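Local coordinates for protein arginine--tRNA ligase (Campylobacter jejuni, PDB 3FNR) that catalyses the ATP-dependent attachment of L-arginine to tRNA(Arg), releasing AMP and diphosphate, as a monomeric class I aminoacyl-tRNA synthetase, at residues A[31-36]-A[228-233]; A[58-63]-A[68-73]; A[412-417]-A[430-435]. The protein carries 1 engineered substitution. All coordinates share one frame; numbering follows the deposited sequence.

Interaction 1: residues A[31-36]-A[228-233]; sequences SFLLEY and KDKMSR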
loop_
_atom_site.group_PDB
_atom_site.type_symbol
_atom_site.label_atom_id
_atom_site.label_comp_id
_atom_site.label_asym_id
_atom_site.label_seq_id
_atom_site.Cartn_x
_atom_site.Cartn_y
_atom_site.Cartn_z
ATOM N N SER A 31 9.344 -5.454 -16.094
ATOM C CA SER A 31 8.049 -5.790 -15.495
ATOM C C SER A 31 8.229 -6.246 -14.063
ATOM O O SER A 31 9.287 -6.756 -13.703
ATOM C CB SER A 31 7.381 -6.907 -16.278
ATOM O OG SER A 31 8.204 -8.065 -16.280
ATOM N N PHE A 32 7.192 -6.081 -13.242
ATOM C CA PHE A 32 7.301 -6.398 -11.821
ATOM C C PHE A 32 6.108 -7.174 -11.291
ATOM O O PHE A 32 4.973 -6.987 -11.741
ATOM C CB PHE A 32 7.439 -5.124 -10.984
ATOM C CG PHE A 32 8.596 -4.245 -11.368
ATOM C CD1 PHE A 32 9.800 -4.339 -10.685
ATOM C CD2 PHE A 32 8.482 -3.320 -12.401
ATOM C CE1 PHE A 32 10.884 -3.533 -11.031
ATOM C CE2 PHE A 32 9.553 -2.516 -12.760
ATOM C CZ PHE A 32 10.757 -2.614 -12.063
ATOM N N LEU A 33 6.371 -8.030 -10.310
ATOM C CA LEU A 33 5.315 -8.631 -9.512
ATOM C C LEU A 33 5.478 -8.249 -8.049
ATOM O O LEU A 33 6.420 -8.688 -7.383
ATOM C CB LEU A 33 5.294 -10.166 -9.654
ATOM C CG LEU A 33 4.266 -10.929 -8.790
ATOM C CD1 LEU A 33 2.833 -10.531 -9.138
ATOM C CD2 LEU A 33 4.443 -12.440 -8.921
ATOM N N LEU A 34 4.537 -7.457 -7.540
ATOM C CA LEU A 34 4.548 -7.057 -6.134
ATOM C C LEU A 34 3.584 -7.894 -5.307
ATOM O O LEU A 34 2.383 -7.937 -5.583
ATOM C CB LEU A 34 4.155 -5.579 -6.002
ATOM C CG LEU A 34 4.542 -4.622 -4.863
ATOM C CD1 LEU A 34 3.397 -3.638 -4.633
ATOM C CD2 LEU A 34 4.946 -5.274 -3.551
ATOM N N GLU A 35 4.101 -8.529 -4.266
ATOM C CA GLU A 35 3.239 -9.191 -3.312
ATOM C C GLU A 35 3.345 -8.431 -2.017
ATOM O O GLU A 35 4.439 -8.288 -1.466
ATOM C CB GLU A 35 3.640 -10.647 -3.088
ATOM C CG GLU A 35 2.763 -11.356 -2.046
ATOM C CD GLU A 35 3.581 -12.047 -0.963
ATOM O OE1 GLU A 35 4.688 -12.548 -1.272
ATOM O OE2 GLU A 35 3.126 -12.083 0.204
ATOM N N TYR A 36 2.208 -7.937 -1.540
ATOM C CA TYR A 36 2.184 -7.145 -0.323
ATOM C C TYR A 36 0.909 -7.329 0.493
ATOM O O TYR A 36 -0.066 -7.919 0.018
ATOM C CB TYR A 36 2.477 -5.665 -0.624
ATOM C CG TYR A 36 1.370 -4.860 -1.301
ATOM C CD1 TYR A 36 0.896 -5.187 -2.577
ATOM C CD2 TYR A 36 0.842 -3.735 -0.678
ATOM C CE1 TYR A 36 -0.093 -4.429 -3.198
ATOM C CE2 TYR A 36 -0.153 -2.977 -1.280
ATOM C CZ TYR A 36 -0.612 -3.323 -2.536
ATOM O OH TYR A 36 -1.583 -2.547 -3.116
ATOM N N LYS A 228 8.814 -19.872 -5.533
ATOM C CA LYS A 228 9.190 -20.601 -6.745
ATOM C C LYS A 228 8.194 -20.325 -7.875
ATOM O O LYS A 228 8.590 -20.066 -9.009
ATOM C CB LYS A 228 9.259 -22.107 -6.468
ATOM C CG LYS A 228 9.685 -22.936 -7.688
ATOM C CD LYS A 228 9.665 -24.422 -7.390
ATOM C CE LYS A 228 9.944 -25.235 -8.639
ATOM N NZ LYS A 228 8.725 -25.336 -9.487
ATOM N N ASP A 229 6.904 -20.397 -7.554
ATOM C CA ASP A 229 5.848 -19.990 -8.487
ATOM C C ASP A 229 5.999 -18.516 -8.922
ATOM O O ASP A 229 6.109 -18.254 -10.116
ATOM C CB ASP A 229 4.473 -20.258 -7.872
ATOM C CG ASP A 229 3.312 -19.750 -8.738
ATOM O OD1 ASP A 229 3.458 -19.563 -9.961
ATOM O OD2 ASP A 229 2.221 -19.552 -8.177
ATOM N N LYS A 230 6.040 -17.574 -7.977
ATOM C CA LYS A 230 6.190 -16.134 -8.330
ATOM C C LYS A 230 7.388 -15.818 -9.235
ATOM O O LYS A 230 7.263 -15.043 -10.189
ATOM C CB LYS A 230 6.282 -15.256 -7.086
ATOM C CG LYS A 230 5.011 -15.132 -6.280
ATOM C CD LYS A 230 5.119 -13.970 -5.292
ATOM C CE LYS A 230 6.243 -14.171 -4.320
ATOM N NZ LYS A 230 6.324 -13.073 -3.305
ATOM N N MET A 231 8.537 -16.425 -8.943
ATOM C CA MET A 231 9.781 -16.138 -9.689
ATOM C C MET A 231 9.889 -16.840 -11.040
ATOM O O MET A 231 10.811 -16.569 -11.824
ATOM C CB MET A 231 11.002 -16.490 -8.842
ATOM C CG MET A 231 11.096 -15.684 -7.556
ATOM S SD MET A 231 12.171 -14.264 -7.722
ATOM C CE MET A 231 13.682 -15.056 -7.230
ATOM N N SER A 232 8.970 -17.757 -11.323
ATOM C CA SER A 232 9.030 -18.466 -12.596
ATOM C C SER A 232 7.848 -18.052 -13.456
ATOM O O SER A 232 7.313 -18.855 -14.225
ATOM C CB SER A 232 9.021 -19.978 -12.354
ATOM O OG SER A 232 7.824 -20.347 -11.691
ATOM N N ARG A 233 7.439 -16.794 -13.323
ATOM C CA ARG A 233 6.261 -16.306 -14.044
ATOM C C ARG A 233 6.587 -15.347 -15.184
ATOM O O ARG A 233 5.689 -14.872 -15.878
ATOM C CB ARG A 233 5.265 -15.667 -13.079
ATOM C CG ARG A 233 4.399 -16.649 -12.323
ATOM C CD ARG A 233 3.316 -15.886 -11.569
ATOM N NE ARG A 233 3.030 -16.458 -10.261
ATOM C CZ ARG A 233 2.297 -15.855 -9.333
ATOM N NH1 ARG A 233 1.773 -14.659 -9.578
ATOM N NH2 ARG A 233 2.093 -16.448 -8.162
HETATM O O HOH W 1 6.826 -10.715 -5.197
#
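Leu-33 and Lys-230 bury the most surface here, and their side chains cross at about a right angle. The CD2 methyl of Leu-33 does the touching: it rests on the aliphatic part of Lys-230, 3.8 Å from its CG. CG of Leu-33 stands anti to the backbone N (chi1 177°), which extends the branch from the strand toward helix 219-231. The lysine chain kinks at chi3 and carries its ammonium to Glu-35, where NZ lies 2.7 Å from OE1 in a salt bridge that uses the anti lone pair of the carboxylate oxygen. A water takes a bond from Lys-230 NZ (3.1 Å) and lies 3.0 Å from Leu-33 O, a probable bridge to the strand backbone; NZ also bonds weakly to Asn-240 OD1. Strand 31-35 belongs to the parallel part of the sheet of the class I Rossmann-type catalytic domain, hydrogen-bonded between strands 69-76 and 237-243; the helix that packs on it leads, through Arg-233, into strand 237-243. The guanidinium of Arg-233 offers one face to Leu-33 CD2, with NH1 3.5 Å away. At its edge lies Asp-229, taking NE at OD1 (3.1 Å, from above the carboxylate plane) and NH2 weakly at OD2; Glu-73 takes NH1.

Interaction 2: residues A[58-63]-A[68-73]; sequences TLTRLA and YKFNTE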
loop_
_atom_site.group_PDB
_atom_site.type_symbol
_atom_site.label_atom_id
_atom_site.label_comp_id
_atom_site.label_asym_id
_atom_site.label_seq_id
_atom_site.Cartn_x
_atom_site.Cartn_y
_atom_site.Cartn_z
ATOM N N THR A 58 0.726 2.879 -3.673
ATOM C CA THR A 58 1.299 4.067 -4.287
ATOM C C THR A 58 2.369 3.631 -5.283
ATOM O O THR A 58 2.340 4.058 -6.429
ATOM C CB THR A 58 1.841 5.060 -3.238
ATOM O OG1 THR A 58 0.821 5.317 -2.266
ATOM C CG2 THR A 58 2.215 6.369 -3.888
ATOM N N LEU A 59 3.262 2.730 -4.869
ATOM C CA LEU A 59 4.259 2.133 -5.781
ATOM C C LEU A 59 3.620 1.596 -7.065
ATOM O O LEU A 59 4.096 1.875 -8.168
ATOM C CB LEU A 59 4.990 0.975 -5.097
ATOM C CG LEU A 59 6.513 0.794 -5.158
ATOM C CD1 LEU A 59 6.811 -0.678 -5.248
ATOM C CD2 LEU A 59 7.218 1.556 -6.284
ATOM N N THR A 60 2.546 0.823 -6.900
ATOM C CA THR A 60 1.801 0.258 -8.020
ATOM C C THR A 60 1.264 1.329 -8.960
ATOM O O THR A 60 1.514 1.270 -10.167
ATOM C CB THR A 60 0.629 -0.612 -7.526
ATOM O OG1 THR A 60 1.127 -1.578 -6.598
ATOM C CG2 THR A 60 -0.015 -1.331 -8.684
ATOM N N ARG A 61 0.545 2.306 -8.400
ATOM C CA ARG A 61 -0.035 3.402 -9.184
ATOM C C ARG A 61 1.049 4.172 -9.918
ATOM O O ARG A 61 0.871 4.565 -11.072
ATOM C CB ARG A 61 -0.799 4.359 -8.272
ATOM C CG ARG A 61 -2.124 3.842 -7.743
ATOM C CD ARG A 61 -2.660 4.812 -6.697
ATOM N NE ARG A 61 -3.887 4.353 -6.051
ATOM C CZ ARG A 61 -5.112 4.652 -6.473
ATOM N NH1 ARG A 61 -5.281 5.405 -7.556
ATOM N NH2 ARG A 61 -6.168 4.197 -5.809
ATOM N N LEU A 62 2.173 4.379 -9.239
ATOM C CA LEU A 62 3.293 5.105 -9.807
ATOM C C LEU A 62 3.948 4.319 -10.938
ATOM O O LEU A 62 4.146 4.852 -12.036
ATOM C CB LEU A 62 4.301 5.481 -8.718
ATOM C CG LEU A 62 5.548 6.272 -9.122
ATOM C CD1 LEU A 62 5.213 7.585 -9.830
ATOM C CD2 LEU A 62 6.345 6.528 -7.885
ATOM N N ALA A 63 4.248 3.047 -10.683
ATOM C CA ALA A 63 4.785 2.176 -11.726
ATOM C C ALA A 63 3.919 2.145 -12.987
ATOM O O ALA A 63 4.439 2.266 -14.096
ATOM C CB ALA A 63 4.965 0.801 -11.198
ATOM N N TYR A 68 5.311 1.095 -16.605
ATOM C CA TYR A 68 5.799 -0.223 -16.225
ATOM C C TYR A 68 4.628 -1.200 -16.134
ATOM O O TYR A 68 3.537 -0.826 -15.690
ATOM C CB TYR A 68 6.562 -0.168 -14.896
ATOM C CG TYR A 68 7.835 0.646 -14.958
ATOM C CD1 TYR A 68 7.829 2.002 -14.643
ATOM C CD2 TYR A 68 9.047 0.059 -15.326
ATOM C CE1 TYR A 68 8.996 2.762 -14.705
ATOM C CE2 TYR A 68 10.228 0.812 -15.386
ATOM C CZ TYR A 68 10.187 2.166 -15.076
ATOM O OH TYR A 68 11.327 2.932 -15.133
ATOM N N LYS A 69 4.848 -2.434 -16.595
ATOM C CA LYS A 69 3.921 -3.540 -16.343
ATOM C C LYS A 69 4.132 -3.942 -14.899
ATOM O O LYS A 69 5.237 -4.301 -14.510
ATOM C CB LYS A 69 4.212 -4.726 -17.268
ATOM C CG LYS A 69 3.861 -4.486 -18.740
ATOM C CD LYS A 69 4.085 -5.741 -19.608
ATOM C CE LYS A 69 5.561 -5.944 -20.002
ATOM N NZ LYS A 69 6.133 -4.816 -20.807
ATOM N N PHE A 70 3.083 -3.862 -14.088
ATOM C CA PHE A 70 3.251 -4.009 -12.652
ATOM C C PHE A 70 2.025 -4.702 -12.077
ATOM O O PHE A 70 0.933 -4.123 -12.025
ATOM C CB PHE A 70 3.452 -2.622 -12.020
ATOM C CG PHE A 70 4.119 -2.634 -10.654
ATOM C CD1 PHE A 70 5.478 -2.373 -10.527
ATOM C CD2 PHE A 70 3.377 -2.842 -9.502
ATOM C CE1 PHE A 70 6.089 -2.344 -9.274
ATOM C CE2 PHE A 70 3.975 -2.816 -8.249
ATOM C CZ PHE A 70 5.334 -2.576 -8.131
ATOM N N ASN A 71 2.218 -5.948 -11.660
ATOM C CA ASN A 71 1.165 -6.756 -11.066
ATOM C C ASN A 71 1.224 -6.810 -9.557
ATOM O O ASN A 71 2.299 -6.726 -8.960
ATOM C CB ASN A 71 1.213 -8.174 -11.618
ATOM C CG ASN A 71 0.367 -8.337 -12.850
ATOM O OD1 ASN A 71 0.789 -7.999 -13.956
ATOM N ND2 ASN A 71 -0.848 -8.852 -12.666
ATOM N N THR A 72 0.056 -6.955 -8.946
ATOM C CA THR A 72 -0.059 -7.065 -7.497
ATOM C C THR A 72 -0.769 -8.343 -7.082
ATOM O O THR A 72 -1.706 -8.802 -7.757
ATOM C CB THR A 72 -0.796 -5.860 -6.895
ATOM O OG1 THR A 72 -2.016 -5.636 -7.610
ATOM C CG2 THR A 72 0.070 -4.626 -7.007
ATOM N N GLU A 73 -0.332 -8.892 -5.951
ATOM C CA GLU A 73 -0.808 -10.173 -5.464
ATOM C C GLU A 73 -0.815 -10.226 -3.934
ATOM O O GLU A 73 0.049 -9.648 -3.267
ATOM C CB GLU A 73 0.027 -11.317 -6.070
ATOM C CG GLU A 73 -0.513 -12.727 -5.848
ATOM C CD GLU A 73 0.083 -13.755 -6.801
ATOM O OE1 GLU A 73 0.880 -14.594 -6.330
ATOM O OE2 GLU A 73 -0.255 -13.734 -8.015
#
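The Phe-70 ring, reaching from the strand toward helix 50-65, meets three helix residues, all obliquely, while the Tyr-68 ring has the carbonyl oxygen of Ala-63 at its edge. Along the Phe-70 ring the partners change in order. Ala-63 CB sits by its base, 3.3 Å from Phe-70 CD1; Thr-60 lies beside CD2 and CE2; and Leu-59 CD1 meets the far end at Phe-70 CZ, 3.8 Å away. The ring attains this position with its CG anti to the backbone N (chi1 -159°), which carries it to the helix. At Tyr-68 the oxygen of Ala-63 lies in the ring plane, 3.4 Å from CD1, and the same oxygen accepts the backbone N-H of Tyr-68, with N and O 2.9 Å apart and an N-H...O angle of 150°. That donor is tilted out of the carbonyl plane. Helix 50-65 is the crossover of a beta-alpha-beta unit, linking strand 31-35 to its parallel neighbour 69-76, as in the Rossmann-type core of class I synthetases. The helix and strand segments run nearly antiparallel, their axes at 154° and 8.3 Å apart at closest approach; the hydrogen bond lies where the chain turns from one into the other. Toward the other end, Thr-60 and Thr-72 meet obliquely, OG1 of Thr-60 lying 3.3 Å from the CG2 methyl of Thr-72. Their hydroxyls have partners elsewhere: Thr-60 OG1 bonds to Gly-56 O, one turn back in the helix, and Thr-72 OG1 to Asp-163 N. Phe-391 of helix 383-393 packs against Leu-59, Ala-63 and the Tyr-68 ring.

Interaction 3: residues A[412-417]-A[430-435]; sequences KFYNEN and KLFSLV. With SO4 (sulfate ion), chain D.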
loop_
_atom_site.group_PDB
_atom_site.type_symbol
_atom_site.label_atom_id
_atom_site.label_comp_id
_atom_site.label_asym_id
_atom_site.label_seq_id
_atom_site.Cartn_x
_atom_site.Cartn_y
_atom_site.Cartn_z
ATOM N N LYS A 412 2.221 31.338 -1.533
ATOM C CA LYS A 412 3.015 32.538 -1.386
ATOM C C LYS A 412 2.944 33.398 -2.655
ATOM O O LYS A 412 2.728 34.604 -2.571
ATOM C CB LYS A 412 4.458 32.188 -1.024
ATOM C CG LYS A 412 5.240 33.374 -0.490
ATOM C CD LYS A 412 6.732 33.268 -0.774
ATOM C CE LYS A 412 7.506 34.394 -0.080
ATOM N NZ LYS A 412 6.956 35.748 -0.381
ATOM N N PHE A 413 3.077 32.775 -3.822
ATOM C CA PHE A 413 2.931 33.502 -5.083
ATOM C C PHE A 413 1.579 34.202 -5.218
ATOM O O PHE A 413 1.527 35.390 -5.532
ATOM C CB PHE A 413 3.169 32.596 -6.291
ATOM C CG PHE A 413 3.115 33.323 -7.609
ATOM C CD1 PHE A 413 1.979 33.263 -8.412
ATOM C CD2 PHE A 413 4.202 34.077 -8.042
ATOM C CE1 PHE A 413 1.936 33.948 -9.623
ATOM C CE2 PHE A 413 4.171 34.755 -9.252
ATOM C CZ PHE A 413 3.051 34.696 -10.044
ATOM N N TYR A 414 0.493 33.468 -4.989
ATOM C CA TYR A 414 -0.852 34.017 -5.179
ATOM C C TYR A 414 -1.199 35.115 -4.166
ATOM O O TYR A 414 -1.943 36.037 -4.487
ATOM C CB TYR A 414 -1.892 32.895 -5.200
ATOM C CG TYR A 414 -3.328 33.320 -5.468
ATOM C CD1 TYR A 414 -4.370 32.682 -4.820
ATOM C CD2 TYR A 414 -3.648 34.345 -6.371
ATOM C CE1 TYR A 414 -5.688 33.042 -5.036
ATOM C CE2 TYR A 414 -4.981 34.719 -6.591
ATOM C CZ TYR A 414 -5.991 34.052 -5.915
ATOM O OH TYR A 414 -7.315 34.369 -6.096
ATOM N N ASN A 415 -0.631 35.027 -2.965
ATOM C CA ASN A 415 -0.790 36.056 -1.951
ATOM C C ASN A 415 -0.172 37.376 -2.382
ATOM O O ASN A 415 -0.658 38.450 -2.004
ATOM C CB ASN A 415 -0.148 35.617 -0.631
ATOM C CG ASN A 415 -0.938 34.513 0.072
ATOM O OD1 ASN A 415 -2.026 34.121 -0.359
ATOM N ND2 ASN A 415 -0.374 33.992 1.147
ATOM N N GLU A 416 0.896 37.285 -3.173
ATOM C CA GLU A 416 1.681 38.449 -3.536
ATOM C C GLU A 416 1.345 38.957 -4.932
ATOM O O GLU A 416 1.907 39.958 -5.381
ATOM C CB GLU A 416 3.182 38.152 -3.441
ATOM C CG GLU A 416 3.694 37.629 -2.081
ATOM C CD GLU A 416 3.437 38.561 -0.897
ATOM O OE1 GLU A 416 3.138 38.046 0.204
ATOM O OE2 GLU A 416 3.546 39.797 -1.051
ATOM N N ASN A 417 0.445 38.265 -5.621
ATOM C CA ASN A 417 0.132 38.608 -6.999
ATOM C C ASN A 417 -1.362 38.722 -7.264
ATOM O O ASN A 417 -2.119 37.776 -7.046
ATOM C CB ASN A 417 0.785 37.623 -7.974
ATOM C CG ASN A 417 2.302 37.776 -8.037
ATOM O OD1 ASN A 417 2.835 38.481 -8.894
ATOM N ND2 ASN A 417 2.998 37.120 -7.124
ATOM N N LYS A 430 -3.095 30.644 -16.605
ATOM C CA LYS A 430 -2.495 29.492 -17.291
ATOM C C LYS A 430 -1.437 28.836 -16.405
ATOM O O LYS A 430 -1.388 27.604 -16.291
ATOM C CB LYS A 430 -1.890 29.889 -18.636
ATOM C CG LYS A 430 -1.494 28.700 -19.518
ATOM C CD LYS A 430 -0.764 29.155 -20.776
ATOM C CE LYS A 430 -0.097 28.000 -21.491
ATOM N NZ LYS A 430 0.428 28.422 -22.821
ATOM N N LEU A 431 -0.615 29.671 -15.770
ATOM C CA LEU A 431 0.323 29.213 -14.772
ATOM C C LEU A 431 -0.415 28.392 -13.720
ATOM O O LEU A 431 -0.033 27.257 -13.450
ATOM C CB LEU A 431 1.037 30.393 -14.110
ATOM C CG LEU A 431 1.953 30.050 -12.929
ATOM C CD1 LEU A 431 3.053 29.113 -13.354
ATOM C CD2 LEU A 431 2.555 31.290 -12.315
ATOM N N PHE A 432 -1.482 28.966 -13.167
ATOM C CA PHE A 432 -2.251 28.333 -12.095
ATOM C C PHE A 432 -2.853 27.009 -12.544
ATOM O O PHE A 432 -2.869 26.048 -11.774
ATOM C CB PHE A 432 -3.352 29.270 -11.585
ATOM C CG PHE A 432 -2.855 30.396 -10.704
ATOM C CD1 PHE A 432 -3.749 31.091 -9.902
ATOM C CD2 PHE A 432 -1.506 30.757 -10.666
ATOM C CE1 PHE A 432 -3.320 32.130 -9.094
ATOM C CE2 PHE A 432 -1.064 31.804 -9.864
ATOM C CZ PHE A 432 -1.971 32.488 -9.075
ATOM N N SER A 433 -3.308 26.954 -13.798
ATOM C CA SER A 433 -3.943 25.753 -14.344
ATOM C C SER A 433 -2.958 24.603 -14.394
ATOM O O SER A 433 -3.333 23.444 -14.221
ATOM C CB SER A 433 -4.524 26.006 -15.734
ATOM O OG SER A 433 -3.501 26.070 -16.706
ATOM N N LEU A 434 -1.689 24.940 -14.600
ATOM C CA LEU A 434 -0.633 23.950 -14.606
ATOM C C LEU A 434 -0.259 23.466 -13.197
ATOM O O LEU A 434 0.028 22.285 -13.005
ATOM C CB LEU A 434 0.576 24.509 -15.335
ATOM C CG LEU A 434 1.647 23.516 -15.757
ATOM C CD1 LEU A 434 1.122 22.516 -16.785
ATOM C CD2 LEU A 434 2.762 24.323 -16.320
ATOM N N VAL A 435 -0.264 24.376 -12.225
ATOM C CA VAL A 435 -0.060 24.029 -10.808
ATOM C C VAL A 435 -1.181 23.105 -10.309
ATOM O O VAL A 435 -0.919 22.089 -9.667
ATOM C CB VAL A 435 0.046 25.295 -9.914
ATOM C CG1 VAL A 435 0.224 24.934 -8.440
ATOM C CG2 VAL A 435 1.210 26.186 -10.381
HETATM S S SO4 D . -7.297 38.051 -7.065
HETATM O O1 SO4 D . -7.649 38.076 -8.474
HETATM O O2 SO4 D . -7.867 36.850 -6.467
HETATM O O3 SO4 D . -5.850 38.060 -6.902
HETATM O O4 SO4 D . -7.831 39.238 -6.415
#
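Phe-432 drives its ring edge between Phe-413 and Tyr-414, and this is the tight part of the contact. Its CE1 lies over one face of the tyrosine ring, 3.5 Å from Tyr-414 CD2, in an offset edge-to-face pair with centroids 5.3 Å apart and planes at 82°. On the same leading edge, Phe-432 CE2 approaches Phe-413 CD1 at 3.7 Å, here edge against edge. Leu-431 adds its CD2 methyl, which comes obliquely to the Phe-413 ring, 3.8 Å from CE1. Phe-413 and Tyr-414 both hold CG anti to the backbone N (chi1 -176° and -177°), yet as successive helical residues they diverge, leaving Phe-432 to reach both. The segment axes run nearly antiparallel and stay 12.6 Å apart even at closest approach, so large side chains bridge the distance. Both helices belong to the DALR anticodon-binding domain, a helical bundle, where Ile-347 and Val-350 of helix 336-353 also pack on Phe-432.

The Phe-413 carbonyl is held from opposite faces of its plane, by Glu-416 N and by Asn-417 ND2, 2.8 Å from Phe-413 O; ND2 also stands over the rim of the Phe-413 ring. The looser side is that of the partly exposed Tyr-414, whose OH leaves the ring contact and donates to O2 of a sulfate at 2.6 Å, also bound by Lys-353 NZ, Val-419 N and Val-420 N. The chemistry implies cohesion by aromatic and apolar packing, with the tyrosine hydroxyl spent on an ion probably from the crystallisation liquor, which leaves anion binding in the cell undecided.

Interactions 1 and 2 form one continuous piece of the catalytic domain, their centres 12 Å apart, with interaction 2 nested inside the chain loop closed by interaction 1. Strands 31-35 and 69-76 are sheet neighbours, and Arg-233 NH1 reaches Glu-73 OE2 across the two contacts at 2.7 Å. Phe-32 CB also packs against Phe-70 CD1 at 3.4 Å. The HIGH motif, residues 39-49, which in class I synthetases helps bind ATP, follows strand 31-35 closely in the chain and leads into helix 50-65. Interaction 3 belongs to the anticodon-binding domain: its centre is 44 Å from that of interaction 1 and 32 Å from that of interaction 2, with nearest atoms about 26 Å and about 16 Å away.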